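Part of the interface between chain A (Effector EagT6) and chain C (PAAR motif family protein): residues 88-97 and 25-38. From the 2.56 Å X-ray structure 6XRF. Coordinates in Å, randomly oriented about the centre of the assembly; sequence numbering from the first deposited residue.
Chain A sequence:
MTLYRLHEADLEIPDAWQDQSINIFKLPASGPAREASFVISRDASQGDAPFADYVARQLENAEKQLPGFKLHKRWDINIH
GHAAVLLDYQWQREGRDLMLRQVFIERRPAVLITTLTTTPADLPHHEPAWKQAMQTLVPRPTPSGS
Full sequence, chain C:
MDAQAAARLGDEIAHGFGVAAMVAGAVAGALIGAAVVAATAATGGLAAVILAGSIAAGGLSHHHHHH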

ATOM      1  N   ASP A  88     -21.493  -6.965  -0.490  1.00 56.17           N
ATOM      2  CA  ASP A  88     -21.473  -7.474   0.879  1.00 57.51           C
ATOM      3  C   ASP A  88     -21.352  -8.992   0.789  1.00 55.68           C
ATOM      4  O   ASP A  88     -22.257  -9.667   0.287  1.00 55.92           O
ATOM      5  CB  ASP A  88     -22.717  -7.064   1.655  1.00 64.65           C
ATOM      6  CG  ASP A  88     -22.537  -5.744   2.378  1.00 66.35           C
ATOM      7  OD1 ASP A  88     -21.520  -5.060   2.128  1.00 65.48           O
ATOM      8  OD2 ASP A  88     -23.408  -5.388   3.202  1.00 70.92           O
ATOM      9  N   TYR A  89     -20.229  -9.522   1.261  1.00 52.51           N
ATOM     10  CA  TYR A  89     -20.013 -10.959   1.283  1.00 52.29           C
ATOM     11  C   TYR A  89     -19.158 -11.293   2.495  1.00 51.59           C
ATOM     12  O   TYR A  89     -18.679 -10.408   3.210  1.00 50.53           O
ATOM     13  CB  TYR A  89     -19.366 -11.454  -0.016  1.00 51.13           C
ATOM     14  CG  TYR A  89     -17.995 -10.886  -0.314  1.00 47.76           C
ATOM     15  CD1 TYR A  89     -16.846 -11.541   0.111  1.00 45.50           C
ATOM     16  CD2 TYR A  89     -17.849  -9.713  -1.040  1.00 47.09           C
ATOM     17  CE1 TYR A  89     -15.592 -11.037  -0.168  1.00 43.37           C
ATOM     18  CE2 TYR A  89     -16.597  -9.198  -1.324  1.00 44.40           C
ATOM     19  CZ  TYR A  89     -15.471  -9.866  -0.887  1.00 42.54           C
ATOM     20  OH  TYR A  89     -14.222  -9.359  -1.168  1.00 39.00           O
ATOM     21  N   GLN A  90     -18.986 -12.589   2.732  1.00 53.11           N
ATOM     22  CA  GLN A  90     -18.210 -13.068   3.862  1.00 54.45           C
ATOM     23  C   GLN A  90     -17.391 -14.268   3.417  1.00 56.40           C
ATOM     24  O   GLN A  90     -17.805 -15.033   2.543  1.00 58.42           O
ATOM     25  CB  GLN A  90     -19.114 -13.434   5.053  1.00 56.02           C
ATOM     26  CG  GLN A  90     -19.616 -14.869   5.076  1.00 58.98           C
ATOM     27  CD  GLN A  90     -20.641 -15.106   6.180  1.00 63.40           C
ATOM     28  OE1 GLN A  90     -21.216 -14.159   6.724  1.00 65.22           O
ATOM     29  NE2 GLN A  90     -20.874 -16.370   6.512  1.00 64.93           N
ATOM     30  N   TRP A  91     -16.210 -14.409   4.011  1.00 56.50           N
ATOM     31  CA  TRP A  91     -15.365 -15.570   3.791  1.00 57.33           C
ATOM     32  C   TRP A  91     -14.701 -15.937   5.109  1.00 58.61           C
ATOM     33  O   TRP A  91     -14.829 -15.231   6.114  1.00 56.18           O
ATOM     34  CB  TRP A  91     -14.330 -15.318   2.684  1.00 55.67           C
ATOM     35  CG  TRP A  91     -13.305 -14.264   2.981  1.00 53.35           C
ATOM     36  CD1 TRP A  91     -13.517 -12.926   3.124  1.00 51.04           C
ATOM     37  CD2 TRP A  91     -11.894 -14.465   3.135  1.00 53.67           C
ATOM     38  NE1 TRP A  91     -12.329 -12.284   3.371  1.00 49.95           N
ATOM     39  CE2 TRP A  91     -11.318 -13.206   3.382  1.00 51.86           C
ATOM     40  CE3 TRP A  91     -11.066 -15.591   3.094  1.00 56.62           C
ATOM     41  CZ2 TRP A  91      -9.949 -13.040   3.590  1.00 53.99           C
ATOM     42  CZ3 TRP A  91      -9.707 -15.423   3.301  1.00 57.69           C
ATOM     43  CH2 TRP A  91      -9.162 -14.159   3.545  1.00 56.29           C
ATOM     44  N   GLN A  92     -14.009 -17.073   5.101  1.00 63.27           N
ATOM     45  CA  GLN A  92     -13.426 -17.651   6.303  1.00 68.20           C
ATOM     46  C   GLN A  92     -11.908 -17.585   6.231  1.00 72.31           C
ATOM     47  O   GLN A  92     -11.309 -17.955   5.216  1.00 72.25           O
ATOM     48  CB  GLN A  92     -13.871 -19.101   6.494  1.00 70.40           C
ATOM     49  CG  GLN A  92     -15.104 -19.261   7.361  1.00 72.18           C
ATOM     50  CD  GLN A  92     -15.342 -20.700   7.771  1.00 76.88           C
ATOM     51  OE1 GLN A  92     -14.636 -21.238   8.624  1.00 77.34           O
ATOM     52  NE2 GLN A  92     -16.339 -21.333   7.161  1.00 78.42           N
ATOM     53  N   ARG A  93     -11.297 -17.121   7.314  1.00 77.83           N
ATOM     54  CA  ARG A  93      -9.848 -17.041   7.440  1.00 82.44           C
ATOM     55  C   ARG A  93      -9.479 -17.668   8.775  1.00 86.51           C
ATOM     56  O   ARG A  93      -9.729 -17.078   9.832  1.00 83.40           O
ATOM     57  CB  ARG A  93      -9.363 -15.594   7.361  1.00 83.29           C
ATOM     58  CG  ARG A  93      -7.851 -15.451   7.467  1.00 85.31           C
ATOM     59  CD  ARG A  93      -7.158 -15.855   6.176  1.00 86.01           C
ATOM     60  NE  ARG A  93      -5.729 -16.118   6.344  1.00 88.44           N
ATOM     61  CZ  ARG A  93      -4.849 -15.256   6.852  1.00 90.77           C
ATOM     62  NH1 ARG A  93      -5.240 -14.061   7.278  1.00 90.38           N
ATOM     63  NH2 ARG A  93      -3.573 -15.597   6.942  1.00 93.47           N
ATOM     64  N   GLU A  94      -8.902 -18.868   8.727  1.00 95.46           N
ATOM     65  CA  GLU A  94      -8.397 -19.533   9.925  1.00 98.36           C
ATOM     66  C   GLU A  94      -9.508 -19.686  10.965  1.00 96.60           C
ATOM     67  O   GLU A  94      -9.356 -19.321  12.131  1.00 97.44           O
ATOM     68  CB  GLU A  94      -7.197 -18.772  10.492  1.00101.91           C
ATOM     69  CG  GLU A  94      -6.055 -18.590   9.496  1.00100.60           C
ATOM     70  CD  GLU A  94      -4.948 -19.617   9.668  1.00106.33           C
ATOM     71  OE1 GLU A  94      -4.776 -20.131  10.793  1.00108.88           O
ATOM     72  OE2 GLU A  94      -4.244 -19.904   8.675  1.00106.69           O
ATOM     73  N   GLY A  95     -10.641 -20.224  10.519  1.00 93.88           N
ATOM     74  CA  GLY A  95     -11.770 -20.487  11.377  1.00 92.19           C
ATOM     75  C   GLY A  95     -12.547 -19.271  11.824  1.00 87.52           C
ATOM     76  O   GLY A  95     -13.524 -19.423  12.570  1.00 88.38           O
ATOM     77  N   ARG A  96     -12.154 -18.075  11.403  1.00 88.08           N
ATOM     78  CA  ARG A  96     -12.810 -16.840  11.799  1.00 83.98           C
ATOM     79  C   ARG A  96     -13.634 -16.313  10.633  1.00 77.94           C
ATOM     80  O   ARG A  96     -13.121 -16.170   9.518  1.00 76.41           O
ATOM     81  CB  ARG A  96     -11.782 -15.795  12.240  1.00 82.41           C
ATOM     82  CG  ARG A  96     -12.376 -14.641  13.024  1.00 82.26           C
ATOM     83  CD  ARG A  96     -11.369 -13.523  13.211  1.00 81.02           C
ATOM     84  NE  ARG A  96     -12.026 -12.237  13.430  1.00 81.27           N
ATOM     85  CZ  ARG A  96     -11.388 -11.075  13.517  1.00 80.76           C
ATOM     86  NH1 ARG A  96     -10.067 -11.030  13.409  1.00 80.80           N
ATOM     87  NH2 ARG A  96     -12.072  -9.957  13.714  1.00 80.54           N
ATOM     88  N   ASP A  97     -14.907 -16.027  10.890  1.00 75.71           N
ATOM     89  CA  ASP A  97     -15.793 -15.501   9.859  1.00 71.25           C
ATOM     90  C   ASP A  97     -15.554 -14.006   9.694  1.00 68.51           C
ATOM     91  O   ASP A  97     -15.674 -13.238  10.656  1.00 70.47           O
ATOM     92  CB  ASP A  97     -17.251 -15.784  10.210  1.00 73.79           C
ATOM     93  CG  ASP A  97     -17.754 -17.074   9.593  1.00 75.38           C
ATOM     94  OD1 ASP A  97     -17.169 -17.517   8.580  1.00 73.93           O
ATOM     95  OD2 ASP A  97     -18.740 -17.642  10.112  1.00 78.74           O
TER
ATOM     96  N   GLY C  25      -8.578  -8.006  -8.480  1.00 49.78           N
ATOM     97  CA  GLY C  25      -8.839  -6.847  -7.654  1.00 46.63           C
ATOM     98  C   GLY C  25      -9.532  -7.181  -6.352  1.00 44.69           C
ATOM     99  O   GLY C  25      -8.983  -6.934  -5.274  1.00 43.46           O
ATOM    100  N   ALA C  26     -10.737  -7.753  -6.441  1.00 45.68           N
ATOM    101  CA  ALA C  26     -11.520  -8.024  -5.240  1.00 42.72           C
ATOM    102  C   ALA C  26     -10.732  -8.864  -4.242  1.00 40.12           C
ATOM    103  O   ALA C  26     -10.815  -8.641  -3.028  1.00 39.50           O
ATOM    104  CB  ALA C  26     -12.820  -8.733  -5.612  1.00 45.40           C
ATOM    105  N   VAL C  27      -9.959  -9.833  -4.735  1.00 39.68           N
ATOM    106  CA  VAL C  27      -9.257 -10.753  -3.844  1.00 39.16           C
ATOM    107  C   VAL C  27      -8.098 -10.048  -3.148  1.00 40.76           C
ATOM    108  O   VAL C  27      -7.918 -10.172  -1.931  1.00 40.28           O
ATOM    109  CB  VAL C  27      -8.784 -11.990  -4.630  1.00 38.92           C
ATOM    110  CG1 VAL C  27      -8.024 -12.949  -3.721  1.00 38.05           C
ATOM    111  CG2 VAL C  27      -9.982 -12.681  -5.291  1.00 40.85           C
ATOM    112  N   ALA C  28      -7.297  -9.292  -3.902  1.00 40.52           N
ATOM    113  CA  ALA C  28      -6.173  -8.583  -3.296  1.00 41.70           C
ATOM    114  C   ALA C  28      -6.647  -7.658  -2.177  1.00 41.91           C
ATOM    115  O   ALA C  28      -6.055  -7.614  -1.092  1.00 40.89           O
ATOM    116  CB  ALA C  28      -5.408  -7.792  -4.360  1.00 38.76           C
ATOM    117  N   GLY C  29      -7.718  -6.900  -2.429  1.00 44.72           N
ATOM    118  CA  GLY C  29      -8.265  -6.053  -1.385  1.00 45.65           C
ATOM    119  C   GLY C  29      -8.709  -6.850  -0.174  1.00 45.55           C
ATOM    120  O   GLY C  29      -8.488  -6.442   0.970  1.00 45.16           O
ATOM    121  N   ALA C  30      -9.331  -8.008  -0.410  1.00 46.62           N
ATOM    122  CA  ALA C  30      -9.805  -8.838   0.690  1.00 45.79           C
ATOM    123  C   ALA C  30      -8.643  -9.430   1.478  1.00 42.22           C
ATOM    124  O   ALA C  30      -8.689  -9.484   2.712  1.00 42.71           O
ATOM    125  CB  ALA C  30     -10.708  -9.947   0.154  1.00 47.85           C
ATOM    126  N   LEU C  31      -7.597  -9.882   0.785  1.00 42.29           N
ATOM    127  CA  LEU C  31      -6.443 -10.443   1.483  1.00 42.81           C
ATOM    128  C   LEU C  31      -5.717  -9.372   2.293  1.00 40.45           C
ATOM    129  O   LEU C  31      -5.331  -9.613   3.444  1.00 34.22           O
ATOM    130  CB  LEU C  31      -5.496 -11.102   0.482  1.00 43.81           C
ATOM    131  CG  LEU C  31      -6.110 -12.243  -0.334  1.00 47.37           C
ATOM    132  CD1 LEU C  31      -5.055 -12.945  -1.182  1.00 47.99           C
ATOM    133  CD2 LEU C  31      -6.821 -13.249   0.563  1.00 50.31           C
ATOM    134  N   ILE C  32      -5.527  -8.185   1.713  1.00 38.32           N
ATOM    135  CA  ILE C  32      -4.910  -7.093   2.462  1.00 38.79           C
ATOM    136  C   ILE C  32      -5.770  -6.726   3.666  1.00 40.03           C
ATOM    137  O   ILE C  32      -5.256  -6.415   4.746  1.00 38.85           O
ATOM    138  CB  ILE C  32      -4.684  -5.876   1.543  1.00 36.36           C
ATOM    139  CG1 ILE C  32      -3.619  -6.186   0.489  1.00 36.74           C
ATOM    140  CG2 ILE C  32      -4.299  -4.660   2.371  1.00 33.64           C
ATOM    141  CD1 ILE C  32      -3.619  -5.214  -0.687  1.00 37.99           C
ATOM    142  N   GLY C  33      -7.093  -6.762   3.499  1.00 40.69           N
ATOM    143  CA  GLY C  33      -7.975  -6.367   4.586  1.00 41.26           C
ATOM    144  C   GLY C  33      -7.921  -7.320   5.764  1.00 39.43           C
ATOM    145  O   GLY C  33      -8.042  -6.898   6.918  1.00 37.80           O
ATOM    146  N   ALA C  34      -7.745  -8.615   5.494  1.00 39.19           N
ATOM    147  CA  ALA C  34      -7.635  -9.583   6.578  1.00 40.45           C
ATOM    148  C   ALA C  34      -6.309  -9.435   7.310  1.00 40.90           C
ATOM    149  O   ALA C  34      -6.262  -9.505   8.544  1.00 44.23           O
ATOM    150  CB  ALA C  34      -7.782 -11.003   6.031  1.00 40.57           C
ATOM    151  N   ALA C  35      -5.221  -9.224   6.566  1.00 39.67           N
ATOM    152  CA  ALA C  35      -3.901  -9.146   7.184  1.00 37.86           C
ATOM    153  C   ALA C  35      -3.835  -8.044   8.233  1.00 38.93           C
ATOM    154  O   ALA C  35      -3.187  -8.208   9.276  1.00 40.01           O
ATOM    155  CB  ALA C  35      -2.836  -8.921   6.111  1.00 34.05           C
ATOM    156  N   VAL C  36      -4.489  -6.911   7.978  1.00 54.48           N
ATOM    157  CA  VAL C  36      -4.373  -5.785   8.897  1.00 61.30           C
ATOM    158  C   VAL C  36      -5.148  -6.060  10.179  1.00 69.34           C
ATOM    159  O   VAL C  36      -4.736  -5.647  11.270  1.00 73.31           O
ATOM    160  CB  VAL C  36      -4.847  -4.485   8.223  1.00 60.79           C
ATOM    161  CG1 VAL C  36      -4.701  -3.318   9.187  1.00 65.20           C
ATOM    162  CG2 VAL C  36      -4.068  -4.232   6.945  1.00 58.95           C
ATOM    163  N   VAL C  37      -6.283  -6.752  10.074  1.00 72.54           N
ATOM    164  CA  VAL C  37      -7.066  -7.043  11.269  1.00 78.62           C
ATOM    165  C   VAL C  37      -6.442  -8.161  12.096  1.00 80.56           C
ATOM    166  O   VAL C  37      -6.697  -8.246  13.305  1.00 83.82           O
ATOM    167  CB  VAL C  37      -8.514  -7.410  10.907  1.00 77.22           C
ATOM    168  CG1 VAL C  37      -9.358  -7.529  12.166  1.00 81.86           C
ATOM    169  CG2 VAL C  37      -9.106  -6.380   9.957  1.00 75.59           C
ATOM    170  N   ALA C  38      -5.632  -9.020  11.484  1.00 78.65           N
ATOM    171  CA  ALA C  38      -4.935 -10.073  12.214  1.00 83.14           C
ATOM    172  C   ALA C  38      -3.605  -9.554  12.759  1.00 85.80           C
ATOM    173  O   ALA C  38      -2.621  -9.441  12.025  1.00 84.28           O
ATOM    174  CB  ALA C  38      -4.710 -11.279  11.321  1.00 80.93           C
TER

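Strand 88-93 of EagT6 lies across helix 25-37 of the PAAR protein, their N-to-C directions 53° apart and their axes no closer than 10.8 Å, a gap that side chains must fill. The strand ends in a type I' turn from R93(A) to R96(A), closed by hydrogen bonds from R93(A) N to R96(A) O (3.0 Å) and from R96(A) N to R93(A) O (3.1 Å); at its tip G95(A) adopts a positive phi, which favours glycine. On the helix, main-chain groups are largely paired internally, as in A34(C) N to A30(C) O (3.1 Å). No hydrogen bond joins the two stretches, and the contact, burying 348 Å² in all, rests on packing.

Strand alternation directs Y89(A), W91(A) and R93(A) toward the helix, while D88(A), Q90(A) and Q92(A) remain out of reach. W91(A), with chi1 in p, makes the largest contribution. Its CZ2 lies 3.8 Å from A34(C) CB and 3.9 Å from A30(C) O, and its CH2 meets L31(C) CD2 at 3.9 Å. The long indole spans the gap, and the small methyls of A30(C) and A34(C), one helical turn apart, let it approach the helix backbone. L31(C) leaves the helix sideways, but its m, t rotamer brings its end to the indole. Y89(A), also p, places OH 3.8 Å from A30(C) CB; this hydroxyl is hydrogen-bonded elsewhere in the structure, so it can sit against a methyl without being left unsatisfied.

Toward the turn, two arginines reach the last part of the helix. R93(A) NH1 comes within 4.2 Å of A34(C) CB, and the extended R96(A), t at chi1 to chi3, brings NH1 to 3.8 Å from V37(C) CG1. These are van der Waals contacts in which the guanidinium groups cover apolar side chains while the residues stay partly exposed.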